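Local coordinates for protein VompD (Bartonella quintana, PDB 4LGO) that probably mediates adhesion to host cells as a trimeric autotransporter adhesin of the outer membrane, here represented by an N-terminal domain of its passenger region, at the interface of chains A and B. Coordinates in Å, arbitrary orientation; residue numbers count along the deposited sequence, not the author numbering. Chains: chain A/B, VompD.

The interface of chains A and B. Residues chain A 90, 96-98, 103-105, 108-110; chain B 98-100, 102-103.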
loop_
_atom_site.group_PDB
_atom_site.type_symbol
_atom_site.label_atom_id
_atom_site.label_comp_id
_atom_site.label_asym_id
_atom_site.label_seq_id
_atom_site.Cartn_x
_atom_site.Cartn_y
_atom_site.Cartn_z
ATOM N N PHE A 90 -7.249 -1.126 -7.886
ATOM C CA PHE A 90 -5.924 -0.745 -8.333
ATOM C C PHE A 90 -6.023 0.045 -9.633
ATOM O O PHE A 90 -6.496 -0.480 -10.645
ATOM C CB PHE A 90 -5.094 -2.030 -8.524
ATOM C CG PHE A 90 -5.122 -2.923 -7.311
ATOM C CD1 PHE A 90 -4.317 -2.643 -6.196
ATOM C CD2 PHE A 90 -6.007 -3.988 -7.233
ATOM C CE1 PHE A 90 -4.406 -3.432 -5.077
ATOM C CE2 PHE A 90 -6.089 -4.791 -6.112
ATOM C CZ PHE A 90 -5.280 -4.510 -5.027
ATOM N N PRO A 96 -4.455 1.618 -17.393
ATOM C CA PRO A 96 -5.339 0.499 -17.063
ATOM C C PRO A 96 -5.774 0.512 -15.596
ATOM O O PRO A 96 -5.190 1.230 -14.761
ATOM C CB PRO A 96 -4.478 -0.740 -17.325
ATOM C CG PRO A 96 -3.197 -0.234 -17.905
ATOM C CD PRO A 96 -3.063 1.181 -17.574
ATOM N N ASN A 97 -6.808 -0.267 -15.292
ATOM C CA ASN A 97 -7.196 -0.487 -13.914
ATOM C C ASN A 97 -7.694 -1.899 -13.672
ATOM O O ASN A 97 -8.048 -2.598 -14.606
ATOM C CB ASN A 97 -8.193 0.583 -13.444
ATOM C CG ASN A 97 -9.552 0.453 -14.073
ATOM O OD1 ASN A 97 -10.231 -0.560 -13.917
ATOM N ND2 ASN A 97 -9.998 1.521 -14.753
ATOM N N MET A 98 -7.660 -2.305 -12.406
ATOM C CA MET A 98 -8.246 -3.549 -11.971
ATOM C C MET A 98 -9.056 -3.182 -10.743
ATOM O O MET A 98 -8.488 -2.981 -9.673
ATOM C CB MET A 98 -7.176 -4.598 -11.622
ATOM C CG MET A 98 -7.827 -5.873 -11.126
ATOM S SD MET A 98 -6.627 -7.178 -10.795
ATOM C CE MET A 98 -5.855 -6.506 -9.366
ATOM N N ILE A 103 -11.620 -5.371 -14.847
ATOM C CA ILE A 103 -10.387 -4.912 -15.453
ATOM C C ILE A 103 -10.653 -4.061 -16.689
ATOM O O ILE A 103 -11.464 -4.448 -17.556
ATOM C CB ILE A 103 -9.516 -6.143 -15.837
ATOM C CG1 ILE A 103 -9.199 -6.951 -14.584
ATOM C CG2 ILE A 103 -8.275 -5.691 -16.614
ATOM C CD1 ILE A 103 -8.548 -8.299 -14.877
ATOM N N ASN A 104 -9.946 -2.934 -16.782
ATOM C CA ASN A 104 -9.914 -2.040 -17.936
ATOM C C ASN A 104 -8.482 -2.019 -18.414
ATOM O O ASN A 104 -7.582 -1.580 -17.701
ATOM C CB ASN A 104 -10.376 -0.641 -17.535
ATOM C CG ASN A 104 -10.498 0.318 -18.694
ATOM O OD1 ASN A 104 -9.808 0.202 -19.718
ATOM N ND2 ASN A 104 -11.382 1.320 -18.534
ATOM N N ALA A 105 -8.262 -2.514 -19.634
ATOM C CA ALA A 105 -6.932 -2.679 -20.166
ATOM C C ALA A 105 -6.357 -1.354 -20.714
ATOM O O ALA A 105 -5.228 -1.308 -21.179
ATOM C CB ALA A 105 -6.926 -3.810 -21.199
ATOM N N LYS A 108 -4.976 -0.543 -24.468
ATOM C CA LYS A 108 -3.674 -1.099 -24.715
ATOM C C LYS A 108 -3.856 -2.589 -24.880
ATOM O O LYS A 108 -4.865 -3.156 -24.432
ATOM C CB LYS A 108 -2.732 -0.810 -23.541
ATOM C CG LYS A 108 -2.482 0.673 -23.249
ATOM C CD LYS A 108 -1.703 1.374 -24.343
ATOM C CE LYS A 108 -1.151 2.740 -23.912
ATOM N NZ LYS A 108 -2.046 3.440 -22.944
ATOM N N LYS A 109 -2.881 -3.242 -25.499
ATOM C CA LYS A 109 -2.926 -4.697 -25.604
ATOM C C LYS A 109 -2.705 -5.329 -24.241
ATOM O O LYS A 109 -2.084 -4.733 -23.356
ATOM C CB LYS A 109 -1.859 -5.174 -26.581
ATOM C CG LYS A 109 -2.105 -4.620 -27.973
ATOM C CD LYS A 109 -1.170 -5.230 -29.001
ATOM C CE LYS A 109 0.283 -5.004 -28.670
ATOM N NZ LYS A 109 0.635 -3.580 -28.537
ATOM N N ILE A 110 -3.244 -6.521 -24.063
ATOM C CA ILE A 110 -2.853 -7.366 -22.953
ATOM C C ILE A 110 -1.884 -8.401 -23.504
ATOM O O ILE A 110 -2.211 -9.131 -24.441
ATOM C CB ILE A 110 -4.054 -8.065 -22.298
ATOM C CG1 ILE A 110 -5.071 -7.039 -21.816
ATOM C CG2 ILE A 110 -3.581 -8.951 -21.143
ATOM C CD1 ILE A 110 -6.345 -7.690 -21.315
ATOM N N MET B 98 0.796 -4.535 -14.232
ATOM C CA MET B 98 -0.052 -3.525 -14.854
ATOM C C MET B 98 0.687 -2.200 -14.766
ATOM O O MET B 98 0.952 -1.710 -13.649
ATOM C CB MET B 98 -1.399 -3.459 -14.121
ATOM C CG MET B 98 -2.430 -2.520 -14.696
ATOM S SD MET B 98 -4.092 -2.729 -14.008
ATOM C CE MET B 98 -3.837 -2.337 -12.261
ATOM N N THR B 99 1.014 -1.634 -15.925
ATOM C CA THR B 99 1.740 -0.352 -16.013
ATOM C C THR B 99 1.031 0.578 -16.989
ATOM O O THR B 99 0.031 0.185 -17.569
ATOM C CB THR B 99 3.196 -0.577 -16.493
ATOM O OG1 THR B 99 3.186 -1.030 -17.847
ATOM C CG2 THR B 99 3.888 -1.638 -15.635
ATOM N N VAL B 100 1.573 1.784 -17.227
ATOM C CA VAL B 100 0.928 2.728 -18.154
ATOM C C VAL B 100 0.853 2.174 -19.564
ATOM O O VAL B 100 -0.092 2.486 -20.303
ATOM C CB VAL B 100 1.608 4.126 -18.202
ATOM C CG1 VAL B 100 2.966 4.049 -18.869
ATOM C CG2 VAL B 100 0.713 5.106 -18.943
ATOM N N GLY B 102 0.249 -0.952 -20.239
ATOM C CA GLY B 102 -0.792 -1.957 -20.278
ATOM C C GLY B 102 -0.555 -3.110 -19.306
ATOM O O GLY B 102 0.253 -3.025 -18.367
ATOM N N ILE B 103 -1.291 -4.184 -19.537
ATOM C CA ILE B 103 -1.276 -5.376 -18.686
ATOM C C ILE B 103 -0.480 -6.514 -19.316
ATOM O O ILE B 103 -0.639 -6.832 -20.505
ATOM C CB ILE B 103 -2.720 -5.845 -18.413
ATOM C CG1 ILE B 103 -3.460 -4.780 -17.599
ATOM C CG2 ILE B 103 -2.733 -7.150 -17.623
ATOM C CD1 ILE B 103 -4.973 -4.960 -17.535
HETATM O O HOH W 1 -3.522 -3.619 -21.206
#
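Ile103 of both chains meets at this patch of the A/B interface in the trimeric autotransporter adhesin VompD, while B:Met98 reaches along A; two apolar side chains of B thereby pack on the short strands of A, an example of how one neighbour in the trimer packs on the next. B:Ile103 leaves strand 102-106 with CG1 anti to its carbonyl carbon (chi1 -65°) and an extended second torsion, so that CD1 leads. This methyl meets CG2 of A:Ile103 at 3.5 Å, the two isoleucines crossing obliquely rather than running parallel, and it also touches CA of A:Ala105. The other branch turns towards strand 110-113, where B:Ile103 and A:Ile110 sit side by side, pointing the same way, with their CG2 methyls 4.0 Å apart. The shared direction accords with the parallel beta bridge between these two residues.

B:Met98 approaches differently. With CG anti to the backbone N (chi1 -176°), its side chain runs out almost straight and bends only at chi3 (62°). CG packs against CB of A:Pro96 at 3.8 Å, SD passes along the backbone of A:Asn97, and the terminal CE reaches the carbonyl O of A:Phe90 at 3.6 Å. The ring of A:Pro96 lies against B on one side, its CG also touching CA of B:Gly102 at 3.8 Å. At the periphery, A:Lys108 curls through bends at chi2 and chi4 towards the carbonyl O of B:Val100, a weak hydrogen bond at best. A water joins the backbones of the two chains: it takes up the N-H of B:Ile103, 2.8 Å from N, and also lies by the carbonyls of A, 2.9 Å from O of A:Ala105 and 2.8 Å from O of A:Lys109.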